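Local coordinates for SusD superfamily protein (Bacteroides vulgatus ATCC 8482, PDB 3JQ0) that probably binds nutrient glycans at the outer membrane, as SusD itself does, at residues Ile338-Met346 with Phe355-Arg363. Residues are numbered along the deposited sequence; the frame is centred on the assembly and turned at random.
Sequences ITYKFQGTM and FLDDFPIYR
Phe342 and Asp357 both carry CG beside the backbone N and anti to the carbonyl carbon (chi1 -61° and -69°), and this sets Phe342 CB against Asp357 OD2, 3.4 Å apart. The contact packs two loops of the SusD fold together. One follows the hairpin strand 332-339, the other leads into strand 359-363.

Asp357 OD2 accepts a hydrogen bond from Gly344 N, 2.7 Å away, on the syn side but 30° out of the carboxylate plane. Gly344 has a positive phi, which favours glycine. Its CA lies 4.3 Å from Phe355 CA, the nearest pair of CA atoms between the two segments. The other oxygen meets water: one molecule accepts from Gln343 N and lies 3.0 Å from Asp357 OD1. A second donates to Gly344 O and is only weakly bonded to Asp357 OD1.

The Phe342 ring reaches on toward the strand. Pro360 CD meets the edge of this ring, 3.8 Å from Phe342 CE1, and Met256 also touches Phe342. Lys341 NZ and Arg363 NH2 come near each other. Both form salt bridges with Glu445, which probably offsets their like charges, and Lys341 NZ also bonds Met443 O.

Gln343 points back into its own loop, where NE2 donates to Tyr340 O and lies over the Tyr340 ring. Phe342 O sits in the plane of the Phe355 ring, at its edge, 3.5 Å from Phe355 CE1.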
ATOM      1  N   ILE A 338     -18.458  -5.509   0.467  1.00  6.64           N
ATOM      2  CA  ILE A 338     -17.410  -6.489   0.740  1.00  6.49           C
ATOM      3  C   ILE A 338     -16.167  -6.124  -0.078  1.00  6.53           C
ATOM      4  O   ILE A 338     -16.231  -5.578  -1.186  1.00  6.55           O
ATOM      5  CB  ILE A 338     -17.834  -7.956   0.497  1.00  7.25           C
ATOM      6  CG1 ILE A 338     -18.195  -8.181  -0.963  1.00  7.97           C
ATOM      7  CG2 ILE A 338     -18.973  -8.343   1.416  1.00  9.28           C
ATOM      8  CD1 ILE A 338     -18.338  -9.678  -1.370  1.00 10.21           C
ATOM      9  N   THR A 339     -15.027  -6.406   0.540  1.00  7.23           N
ATOM     10  CA  THR A 339     -13.714  -6.241  -0.084  1.00  6.39           C
ATOM     11  C   THR A 339     -13.601  -7.117  -1.313  1.00  6.95           C
ATOM     12  O   THR A 339     -13.820  -8.319  -1.236  1.00  8.29           O
ATOM     13  CB  THR A 339     -12.641  -6.656   0.921  1.00  7.15           C
ATOM     14  OG1 THR A 339     -12.839  -5.985   2.150  1.00 10.06           O
ATOM     15  CG2 THR A 339     -11.246  -6.425   0.370  1.00  8.17           C
ATOM     16  N   TYR A 340     -13.230  -6.536  -2.461  1.00  6.27           N
ATOM     17  CA  TYR A 340     -13.385  -7.279  -3.725  1.00  6.06           C
ATOM     18  C   TYR A 340     -12.166  -7.196  -4.650  1.00  6.01           C
ATOM     19  O   TYR A 340     -12.141  -7.916  -5.621  1.00  6.56           O
ATOM     20  CB  TYR A 340     -14.654  -6.785  -4.455  1.00  6.72           C
ATOM     21  CG  TYR A 340     -15.422  -7.851  -5.213  1.00  6.61           C
ATOM     22  CD1 TYR A 340     -15.957  -8.948  -4.565  1.00  6.75           C
ATOM     23  CD2 TYR A 340     -15.696  -7.670  -6.560  1.00  7.30           C
ATOM     24  CE1 TYR A 340     -16.705  -9.876  -5.271  1.00  7.00           C
ATOM     25  CE2 TYR A 340     -16.465  -8.585  -7.250  1.00  8.06           C
ATOM     26  CZ  TYR A 340     -16.963  -9.667  -6.596  1.00  7.70           C
ATOM     27  OH  TYR A 340     -17.754 -10.588  -7.299  1.00  9.73           O
ATOM     28  N   LYS A 341     -11.149  -6.395  -4.330  1.00  5.82           N
ATOM     29  CA  LYS A 341     -10.068  -6.186  -5.294  1.00  6.39           C
ATOM     30  C   LYS A 341      -9.269  -7.433  -5.617  1.00  5.79           C
ATOM     31  O   LYS A 341      -8.867  -7.649  -6.733  1.00  6.64           O
ATOM     32  CB  LYS A 341      -9.122  -5.105  -4.762  1.00  6.46           C
ATOM     33  CG  LYS A 341      -7.882  -4.887  -5.642  1.00  6.80           C
ATOM     34  CD  LYS A 341      -7.071  -3.664  -5.189  1.00  6.46           C
ATOM     35  CE  LYS A 341      -7.639  -2.356  -5.745  1.00  6.94           C
ATOM     36  NZ  LYS A 341      -6.901  -1.163  -5.216  1.00  6.18           N
ATOM     37  N   PHE A 342      -8.929  -8.202  -4.573  1.00  6.08           N
ATOM     38  CA  PHE A 342      -8.108  -9.402  -4.714  1.00  5.91           C
ATOM     39  C   PHE A 342      -9.027 -10.616  -4.737  1.00  6.91           C
ATOM     40  O   PHE A 342      -9.671 -10.967  -3.747  1.00  8.39           O
ATOM     41  CB  PHE A 342      -7.028  -9.455  -3.640  1.00  6.82           C
ATOM     42  CG  PHE A 342      -6.075  -8.274  -3.722  1.00  6.52           C
ATOM     43  CD1 PHE A 342      -5.074  -8.241  -4.659  1.00  7.67           C
ATOM     44  CD2 PHE A 342      -6.201  -7.176  -2.879  1.00  7.48           C
ATOM     45  CE1 PHE A 342      -4.198  -7.188  -4.751  1.00  8.13           C
ATOM     46  CE2 PHE A 342      -5.322  -6.114  -2.981  1.00  7.27           C
ATOM     47  CZ  PHE A 342      -4.325  -6.126  -3.916  1.00  7.12           C
ATOM     48  N   GLN A 343      -9.120 -11.240  -5.900  1.00  6.61           N
ATOM     49  CA  GLN A 343     -10.030 -12.330  -6.146  1.00  7.61           C
ATOM     50  C   GLN A 343      -9.424 -13.703  -6.021  1.00  7.66           C
ATOM     51  O   GLN A 343     -10.144 -14.720  -6.000  1.00  9.47           O
ATOM     52  CB  GLN A 343     -10.679 -12.171  -7.518  1.00  7.62           C
ATOM     53  CG  GLN A 343     -11.628 -10.999  -7.635  1.00  7.63           C
ATOM     54  CD  GLN A 343     -12.967 -11.285  -6.976  1.00  8.46           C
ATOM     55  OE1 GLN A 343     -13.574 -12.355  -7.159  1.00  9.42           O
ATOM     56  NE2 GLN A 343     -13.453 -10.311  -6.232  1.00  9.09           N
ATOM     57  N   GLY A 344      -8.106 -13.792  -5.929  1.00  7.43           N
ATOM     58  CA  GLY A 344      -7.478 -15.093  -5.761  1.00  7.71           C
ATOM     59  C   GLY A 344      -7.801 -16.050  -6.915  1.00  7.79           C
ATOM     60  O   GLY A 344      -7.905 -15.658  -8.082  1.00  9.21           O
ATOM     61  N   THR A 345      -7.862 -17.325  -6.566  1.00  8.23           N
ATOM     62  CA  THR A 345      -8.031 -18.393  -7.528  1.00  8.33           C
ATOM     63  C   THR A 345      -8.826 -19.502  -6.900  1.00  9.01           C
ATOM     64  O   THR A 345      -8.888 -19.643  -5.690  1.00  8.64           O
ATOM     65  CB  THR A 345      -6.637 -18.886  -8.031  1.00  9.61           C
ATOM     66  OG1 THR A 345      -6.805 -19.690  -9.183  1.00 11.79           O
ATOM     67  CG2 THR A 345      -5.873 -19.630  -6.955  1.00 10.97           C
HETATM   68  N   MSE A 346      -9.393 -20.338  -7.760  1.00 10.98           N
HETATM   69  CA  MSE A 346     -10.115 -21.487  -7.313  1.00 14.11           C
HETATM   70  C   MSE A 346      -9.357 -22.707  -7.727  1.00 16.34           C
HETATM   71  O   MSE A 346      -9.246 -22.986  -8.925  1.00 19.11           O
HETATM   72  CB  MSE A 346     -11.437 -21.600  -8.031  1.00 15.72           C
HETATM   73  CG  MSE A 346     -12.442 -21.103  -7.342  1.00 18.01           C
HETATM   74 SE   MSE A 346     -12.902 -21.719  -5.522  1.00 15.34          SE
HETATM   75  CE  MSE A 346     -12.519 -23.635  -5.240  1.00 18.32           C
ATOM     76  N   PHE A 355      -6.736 -17.193  -1.590  1.00  7.39           N
ATOM     77  CA  PHE A 355      -6.208 -15.824  -1.733  1.00  7.05           C
ATOM     78  C   PHE A 355      -4.713 -15.842  -1.931  1.00  6.83           C
ATOM     79  O   PHE A 355      -3.920 -15.586  -1.005  1.00  7.70           O
ATOM     80  CB  PHE A 355      -6.700 -14.973  -0.552  1.00  7.66           C
ATOM     81  CG  PHE A 355      -8.186 -14.778  -0.608  1.00  7.42           C
ATOM     82  CD1 PHE A 355      -8.739 -13.859  -1.479  1.00  7.91           C
ATOM     83  CD2 PHE A 355      -9.052 -15.559   0.126  1.00  7.92           C
ATOM     84  CE1 PHE A 355     -10.097 -13.667  -1.595  1.00  8.72           C
ATOM     85  CE2 PHE A 355     -10.457 -15.359   0.050  1.00  8.50           C
ATOM     86  CZ  PHE A 355     -10.953 -14.423  -0.835  1.00  8.54           C
ATOM     87  N   LEU A 356      -4.367 -16.156  -3.179  1.00  6.79           N
ATOM     88  CA  LEU A 356      -2.984 -16.387  -3.608  1.00  7.09           C
ATOM     89  C   LEU A 356      -2.493 -15.344  -4.588  1.00  6.66           C
ATOM     90  O   LEU A 356      -1.491 -15.558  -5.259  1.00  7.67           O
ATOM     91  CB  LEU A 356      -2.875 -17.790  -4.193  1.00  7.96           C
ATOM     92  CG  LEU A 356      -3.222 -18.923  -3.233  1.00  8.80           C
ATOM     93  CD1 LEU A 356      -3.153 -20.300  -4.002  1.00 10.56           C
ATOM     94  CD2 LEU A 356      -2.321 -18.962  -2.032  1.00 10.63           C
ATOM     95  N   ASP A 357      -3.180 -14.194  -4.652  1.00  7.19           N
ATOM     96  CA  ASP A 357      -2.718 -13.110  -5.496  1.00  6.79           C
ATOM     97  C   ASP A 357      -1.384 -12.577  -5.007  1.00  6.45           C
ATOM     98  O   ASP A 357      -1.090 -12.608  -3.808  1.00  7.00           O
ATOM     99  CB  ASP A 357      -3.691 -11.926  -5.463  1.00  7.38           C
ATOM    100  CG  ASP A 357      -4.989 -12.242  -6.124  1.00  7.38           C
ATOM    101  OD1 ASP A 357      -4.984 -12.540  -7.331  1.00  9.37           O
ATOM    102  OD2 ASP A 357      -6.024 -12.134  -5.416  1.00  7.74           O
ATOM    103  N   ASP A 358      -0.595 -12.050  -5.943  1.00  7.04           N
ATOM    104  CA  ASP A 358       0.525 -11.221  -5.549  1.00  6.50           C
ATOM    105  C   ASP A 358       0.024  -9.921  -4.915  1.00  6.33           C
ATOM    106  O   ASP A 358      -1.081  -9.481  -5.212  1.00  7.30           O
ATOM    107  CB  ASP A 358       1.402 -10.856  -6.768  1.00  7.41           C
ATOM    108  CG  ASP A 358       2.217 -12.022  -7.307  1.00  7.36           C
ATOM    109  OD1 ASP A 358       2.224 -13.117  -6.691  1.00  7.83           O
ATOM    110  OD2 ASP A 358       2.862 -11.781  -8.360  1.00  8.44           O
ATOM    111  N   PHE A 359       0.803  -9.327  -4.024  1.00  6.38           N
ATOM    112  CA  PHE A 359       0.438  -8.076  -3.382  1.00  6.51           C
ATOM    113  C   PHE A 359       1.316  -6.955  -3.896  1.00  6.40           C
ATOM    114  O   PHE A 359       2.511  -6.914  -3.612  1.00  6.60           O
ATOM    115  CB  PHE A 359       0.558  -8.142  -1.872  1.00  6.78           C
ATOM    116  CG  PHE A 359       0.127  -6.888  -1.189  1.00  6.61           C
ATOM    117  CD1 PHE A 359      -1.158  -6.399  -1.390  1.00  7.48           C
ATOM    118  CD2 PHE A 359       0.971  -6.164  -0.399  1.00  7.44           C
ATOM    119  CE1 PHE A 359      -1.594  -5.272  -0.765  1.00  7.79           C
ATOM    120  CE2 PHE A 359       0.516  -5.007   0.238  1.00  8.51           C
ATOM    121  CZ  PHE A 359      -0.775  -4.558   0.036  1.00  8.55           C
ATOM    122  N   PRO A 360       0.777  -6.050  -4.731  1.00  6.62           N
ATOM    123  CA  PRO A 360       1.629  -4.978  -5.286  1.00  6.42           C
ATOM    124  C   PRO A 360       2.119  -4.036  -4.197  1.00  6.45           C
ATOM    125  O   PRO A 360       1.361  -3.675  -3.307  1.00  8.00           O
ATOM    126  CB  PRO A 360       0.683  -4.240  -6.248  1.00  6.82           C
ATOM    127  CG  PRO A 360      -0.458  -5.182  -6.516  1.00 11.64           C
ATOM    128  CD  PRO A 360      -0.610  -5.968  -5.234  1.00  7.48           C
ATOM    129  N   ILE A 361       3.373  -3.628  -4.313  1.00  6.65           N
ATOM    130  CA  ILE A 361       3.988  -2.582  -3.476  1.00  6.61           C
ATOM    131  C   ILE A 361       4.069  -1.294  -4.262  1.00  6.40           C
ATOM    132  O   ILE A 361       3.604  -0.228  -3.830  1.00  6.70           O
ATOM    133  CB  ILE A 361       5.347  -3.023  -2.896  1.00  7.50           C
ATOM    134  CG1 ILE A 361       5.196  -4.255  -1.991  1.00  7.77           C
ATOM    135  CG2 ILE A 361       6.037  -1.865  -2.191  1.00  7.87           C
ATOM    136  CD1 ILE A 361       4.412  -4.022  -0.743  1.00  9.62           C
ATOM    137  N   TYR A 362       4.715  -1.364  -5.425  1.00  6.40           N
ATOM    138  CA  TYR A 362       4.813  -0.217  -6.347  1.00  6.59           C
ATOM    139  C   TYR A 362       4.280  -0.586  -7.711  1.00  6.45           C
ATOM    140  O   TYR A 362       4.832  -1.508  -8.348  1.00  7.98           O
ATOM    141  CB  TYR A 362       6.240   0.292  -6.476  1.00  6.82           C
ATOM    142  CG  TYR A 362       6.857   0.890  -5.233  1.00  6.48           C
ATOM    143  CD1 TYR A 362       6.173   1.853  -4.477  1.00  7.42           C
ATOM    144  CD2 TYR A 362       8.122   0.535  -4.832  1.00  7.39           C
ATOM    145  CE1 TYR A 362       6.770   2.468  -3.399  1.00  7.26           C
ATOM    146  CE2 TYR A 362       8.731   1.150  -3.732  1.00  7.69           C
ATOM    147  CZ  TYR A 362       8.039   2.116  -3.005  1.00  7.32           C
ATOM    148  OH  TYR A 362       8.692   2.712  -1.942  1.00  8.15           O
ATOM    149  N   ARG A 363       3.263   0.152  -8.154  1.00  7.45           N
ATOM    150  CA  ARG A 363       2.635   0.026  -9.464  1.00  8.45           C
ATOM    151  C   ARG A 363       2.876   1.239 -10.308  1.00  7.14           C
ATOM    152  O   ARG A 363       3.039   2.351  -9.755  1.00  6.88           O
ATOM    153  CB  ARG A 363       1.012  -0.098  -9.275  1.00  9.42           C
ATOM    154  CG  ARG A 363       0.562  -1.367  -8.705  1.00 11.04           C
ATOM    155  CD  ARG A 363      -0.803  -1.655  -8.971  1.00  7.91           C
ATOM    156  NE  ARG A 363      -1.820  -0.943  -8.217  1.00  6.13           N
ATOM    157  CZ  ARG A 363      -2.696  -0.106  -8.738  1.00  5.97           C
ATOM    158  NH1 ARG A 363      -2.616   0.386  -9.961  1.00  6.58           N
ATOM    159  NH2 ARG A 363      -3.711   0.268  -7.975  1.00  6.56           N
TER
HETATM  160  O   HOH W   1      -7.345 -10.825  -8.201  1.00  9.17           O
HETATM  161  O   HOH W   2      -7.513 -13.331  -9.434  1.00 11.00           O